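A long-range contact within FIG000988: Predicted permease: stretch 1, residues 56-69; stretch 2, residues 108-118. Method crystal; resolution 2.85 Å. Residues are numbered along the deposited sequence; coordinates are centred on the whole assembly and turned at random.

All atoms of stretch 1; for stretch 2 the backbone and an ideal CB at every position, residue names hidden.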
# COMPACT_ATOMS: atom_id res chain seq x y z
N MET D 56 17.03 -7.58 -17.82
CA MET D 56 15.77 -7.13 -18.40
C MET D 56 14.81 -8.27 -18.75
O MET D 56 13.61 -8.14 -18.45
CB MET D 56 16.04 -6.29 -19.66
CG MET D 56 16.92 -5.08 -19.43
SD MET D 56 16.23 -3.93 -18.23
CE MET D 56 17.15 -2.46 -18.66
N PRO D 57 15.25 -9.38 -19.36
CA PRO D 57 14.29 -10.46 -19.65
C PRO D 57 13.57 -11.00 -18.43
O PRO D 57 12.38 -11.32 -18.53
CB PRO D 57 15.17 -11.53 -20.31
CG PRO D 57 16.28 -10.75 -20.92
CD PRO D 57 16.57 -9.67 -19.94
N ALA D 58 14.23 -11.12 -17.27
CA ALA D 58 13.51 -11.55 -16.08
C ALA D 58 12.42 -10.56 -15.71
O ALA D 58 11.30 -10.96 -15.39
CB ALA D 58 14.48 -11.74 -14.91
N MET D 59 12.73 -9.26 -15.75
CA MET D 59 11.70 -8.26 -15.53
C MET D 59 10.53 -8.49 -16.47
O MET D 59 9.37 -8.50 -16.05
CB MET D 59 12.27 -6.85 -15.71
CG MET D 59 13.53 -6.58 -14.90
SD MET D 59 14.21 -4.94 -15.22
CE MET D 59 15.78 -5.03 -14.38
N GLY D 60 10.84 -8.75 -17.75
CA GLY D 60 9.78 -9.01 -18.71
C GLY D 60 8.97 -10.24 -18.36
O GLY D 60 7.74 -10.23 -18.43
N LEU D 61 9.65 -11.33 -17.98
CA LEU D 61 8.96 -12.56 -17.60
C LEU D 61 7.90 -12.31 -16.55
O LEU D 61 6.77 -12.80 -16.64
CB LEU D 61 9.96 -13.59 -17.09
CG LEU D 61 10.89 -14.19 -18.15
CD1 LEU D 61 11.61 -15.39 -17.57
CD2 LEU D 61 10.08 -14.57 -19.37
N LEU D 62 8.25 -11.54 -15.52
CA LEU D 62 7.34 -11.31 -14.41
C LEU D 62 6.31 -10.23 -14.70
O LEU D 62 5.22 -10.26 -14.12
CB LEU D 62 8.15 -10.94 -13.16
CG LEU D 62 7.55 -11.31 -11.81
CD1 LEU D 62 7.15 -12.78 -11.80
CD2 LEU D 62 8.51 -10.99 -10.66
N MET D 63 6.61 -9.30 -15.60
CA MET D 63 5.81 -8.09 -15.73
C MET D 63 4.82 -8.11 -16.88
O MET D 63 3.76 -7.48 -16.77
CB MET D 63 6.71 -6.86 -15.86
CG MET D 63 7.49 -6.53 -14.59
SD MET D 63 6.68 -7.07 -13.06
CE MET D 63 5.35 -5.88 -12.91
N LEU D 64 5.13 -8.79 -17.98
CA LEU D 64 4.18 -8.90 -19.08
C LEU D 64 2.79 -9.37 -18.65
O LEU D 64 1.80 -8.74 -19.05
CB LEU D 64 4.74 -9.82 -20.17
CG LEU D 64 5.97 -9.28 -20.90
CD1 LEU D 64 6.43 -10.25 -21.97
CD2 LEU D 64 5.69 -7.90 -21.49
N PRO D 65 2.64 -10.46 -17.84
CA PRO D 65 1.29 -10.82 -17.37
C PRO D 65 0.59 -9.67 -16.65
O PRO D 65 -0.52 -9.29 -17.02
CB PRO D 65 1.55 -11.98 -16.40
CG PRO D 65 2.84 -12.55 -16.81
CD PRO D 65 3.65 -11.41 -17.35
N LEU D 66 1.24 -9.14 -15.62
CA LEU D 66 0.65 -8.04 -14.86
C LEU D 66 0.37 -6.84 -15.74
O LEU D 66 -0.62 -6.13 -15.54
CB LEU D 66 1.58 -7.64 -13.72
CG LEU D 66 0.95 -6.71 -12.69
CD1 LEU D 66 -0.27 -7.35 -12.07
CD2 LEU D 66 1.97 -6.37 -11.63
N SER D 67 1.23 -6.61 -16.73
CA SER D 67 1.07 -5.47 -17.63
C SER D 67 -0.27 -5.51 -18.33
O SER D 67 -1.09 -4.59 -18.22
CB SER D 67 2.22 -5.47 -18.64
OG SER D 67 2.12 -4.37 -19.52
N LEU D 68 -0.53 -6.60 -19.06
CA LEU D 68 -1.80 -6.77 -19.76
C LEU D 68 -2.97 -6.89 -18.78
O LEU D 68 -4.06 -6.35 -19.04
CB LEU D 68 -1.73 -8.00 -20.65
CG LEU D 68 -2.97 -8.24 -21.51
CD1 LEU D 68 -3.22 -7.04 -22.40
CD2 LEU D 68 -2.80 -9.49 -22.34
N TYR D 69 -2.77 -7.59 -17.66
CA TYR D 69 -3.78 -7.73 -16.62
C TYR D 69 -4.31 -6.38 -16.14
O TYR D 69 -5.51 -6.12 -16.18
CB TYR D 69 -3.16 -8.52 -15.46
CG TYR D 69 -4.06 -8.97 -14.31
CD1 TYR D 69 -4.94 -10.03 -14.46
CD2 TYR D 69 -3.93 -8.39 -13.05
CE1 TYR D 69 -5.72 -10.47 -13.38
CE2 TYR D 69 -4.70 -8.82 -11.98
CZ TYR D 69 -5.59 -9.85 -12.15
OH TYR D 69 -6.34 -10.24 -11.06
N UNK D 108 -1.55 -11.71 -28.50
CA UNK D 108 -0.39 -10.89 -28.83
C UNK D 108 0.63 -10.94 -27.70
O UNK D 108 1.80 -11.30 -27.90
CB UNK D 108 -0.81 -9.45 -29.11
N UNK D 109 0.20 -10.55 -26.49
CA UNK D 109 1.09 -10.55 -25.34
C UNK D 109 1.61 -11.95 -25.01
O UNK D 109 2.71 -12.09 -24.48
CB UNK D 109 0.37 -9.96 -24.13
N UNK D 110 0.83 -12.99 -25.30
CA UNK D 110 1.30 -14.34 -25.01
C UNK D 110 2.45 -14.73 -25.93
O UNK D 110 3.40 -15.40 -25.52
CB UNK D 110 0.15 -15.34 -25.15
N UNK D 111 2.36 -14.31 -27.20
CA UNK D 111 3.44 -14.58 -28.14
C UNK D 111 4.72 -13.86 -27.72
O UNK D 111 5.82 -14.43 -27.83
CB UNK D 111 3.03 -14.16 -29.55
N UNK D 112 4.59 -12.62 -27.25
CA UNK D 112 5.74 -11.89 -26.75
C UNK D 112 6.32 -12.59 -25.52
O UNK D 112 7.54 -12.79 -25.42
CB UNK D 112 5.35 -10.45 -26.42
N UNK D 113 5.46 -12.96 -24.57
CA UNK D 113 5.93 -13.65 -23.38
C UNK D 113 6.56 -15.00 -23.73
O UNK D 113 7.53 -15.41 -23.08
CB UNK D 113 4.78 -13.85 -22.40
N UNK D 114 6.04 -15.68 -24.75
CA UNK D 114 6.62 -16.96 -25.15
C UNK D 114 8.06 -16.78 -25.65
O UNK D 114 8.96 -17.53 -25.27
CB UNK D 114 5.76 -17.61 -26.23
N UNK D 115 8.30 -15.77 -26.49
CA UNK D 115 9.66 -15.50 -26.96
C UNK D 115 10.56 -15.07 -25.81
O UNK D 115 11.74 -15.44 -25.77
CB UNK D 115 9.65 -14.42 -28.05
N UNK D 116 10.02 -14.27 -24.89
CA UNK D 116 10.81 -13.80 -23.76
C UNK D 116 11.15 -14.94 -22.80
O UNK D 116 12.19 -14.90 -22.14
CB UNK D 116 10.06 -12.69 -23.02
N UNK D 117 10.29 -15.96 -22.72
CA UNK D 117 10.48 -17.03 -21.76
C UNK D 117 11.28 -18.20 -22.31
O UNK D 117 11.91 -18.93 -21.53
CB UNK D 117 9.12 -17.53 -21.27
N UNK D 118 11.28 -18.41 -23.63
CA UNK D 118 11.94 -19.58 -24.21
C UNK D 118 13.28 -19.26 -24.84
O UNK D 118 14.20 -20.08 -24.78
CB UNK D 118 11.03 -20.22 -25.26

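The two stretches are helices that run roughly antiparallel, with 149° between their N-to-C directions and a closest approach of 9.3 Å between their axes. That spacing leaves room for side chains of moderate size, and the helical periodicity brings positions 109, 112, 113, 116 and 117 against stretch 1.

Position 108 has CA-to-CB sideways to stretch 1, with no atom of that stretch within 5.5 Å of the ideal CB. Stretch 1 therefore sets little limit here, and many residues would do; the residue is Ile-108, which makes no contact.

At position 109 CA-to-CB points toward stretch 1, and the ideal CB lies 3.7 Å from CD2 of Leu-68. A small or medium side chain suits such a close approach: alanine, serine, threonine or valine could all be considered. The residue is Thr-109. Its OG1 comes 3.3 Å from CD2 of Leu-68, while its hydrogen bond is made elsewhere in the structure, so the hydroxyl is satisfied beside an apolar neighbour. Its methyl CG2 lies by the preceding turn of stretch 1, 4.1 Å from O of Leu-64.

Positions 110 and 111 offer no contact, the first pointing away and the second out of reach, so stretch 1 sets no demand and small, polar or apolar residues would all be compatible with it. They hold Ala-110 and Ser-111.

Position 112 points toward stretch 1 but less closely, its ideal CB 4.6 Å from CD1 of Leu-64. An apolar side chain could extend along that leucine, and valine, leucine or isoleucine would each be reasonable. Val-112, with chi1 in t, places CG1 4.0 Å from CD1 of Leu-64, a modest apolar contact.

Position 113 is directed sideways, yet its ideal CB is already 4.0 Å from CD1 of Leu-64. A small residue makes apolar contact without needing to reach. Ala-113 does so: CD1 of Leu-64 lies 4.0 Å from its CB and 3.7 Å from its CA, so the leucine tip packs against the backbone as well as the methyl.

Positions 114 and 115 have no partner in stretch 1, and no preference can be read from it; they are Ala-114 and Phe-115.

Position 116 points toward stretch 1, its ideal CB 4.1 Å from CD2 of Leu-61 and 5.2 Å from O of Pro-57. An apolar residue could pack here, but the carbonyl would also reward a donor carried an atom or two beyond CB, as in asparagine or perhaps glutamine; a serine or threonine hydroxyl would fall short. Asn-116 is found, with its modelled OD1 2.9 Å from O of Pro-57. Its amide is probably turned over in the model, so a hydrogen bond may exist but remains undecided. Beside Gly-60, which has no side chain, the amide finds room.

Position 117 is sideways, with its ideal CB 3.6 Å from CD2 of Leu-61, which favours a small apolar residue. Ala-117 fits, its CA 3.5 Å from that same CD2.

Position 118 points away, so stretch 1 leaves the choice open to residues of any size; it is Leu-118, which makes no contact with stretch 1.

Stretch 2 108-118: ITASVAAFNAL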
# COMPACT_ATOMS: atom_id res chain seq x y z
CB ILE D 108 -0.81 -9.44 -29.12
CG1 ILE D 108 -1.68 -9.37 -30.37
CG2 ILE D 108 0.41 -8.55 -29.26
CD1 ILE D 108 -2.23 -8.00 -30.63
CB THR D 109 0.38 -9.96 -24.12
OG1 THR D 109 -0.36 -8.80 -24.51
CG2 THR D 109 1.39 -9.57 -23.05
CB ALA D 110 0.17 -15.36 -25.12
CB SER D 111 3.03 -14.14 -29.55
OG SER D 111 1.86 -14.82 -29.98
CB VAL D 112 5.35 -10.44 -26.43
CG1 VAL D 112 6.57 -9.65 -25.93
CG2 VAL D 112 4.74 -9.77 -27.65
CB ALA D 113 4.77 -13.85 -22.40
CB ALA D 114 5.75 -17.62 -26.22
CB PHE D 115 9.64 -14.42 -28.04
CG PHE D 115 11.02 -13.96 -28.46
CD1 PHE D 115 11.76 -14.70 -29.35
CD2 PHE D 115 11.56 -12.78 -27.96
CE1 PHE D 115 13.01 -14.29 -29.75
CE2 PHE D 115 12.81 -12.36 -28.36
CZ PHE D 115 13.54 -13.11 -29.25
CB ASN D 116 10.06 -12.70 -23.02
CG ASN D 116 10.98 -11.82 -22.19
OD1 ASN D 116 11.50 -12.25 -21.16
ND2 ASN D 116 11.18 -10.59 -22.64
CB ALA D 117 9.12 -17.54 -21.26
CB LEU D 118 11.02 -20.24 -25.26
CG LEU D 118 9.64 -20.58 -24.72
CD1 LEU D 118 8.70 -21.20 -25.77
CD2 LEU D 118 9.76 -21.46 -23.49
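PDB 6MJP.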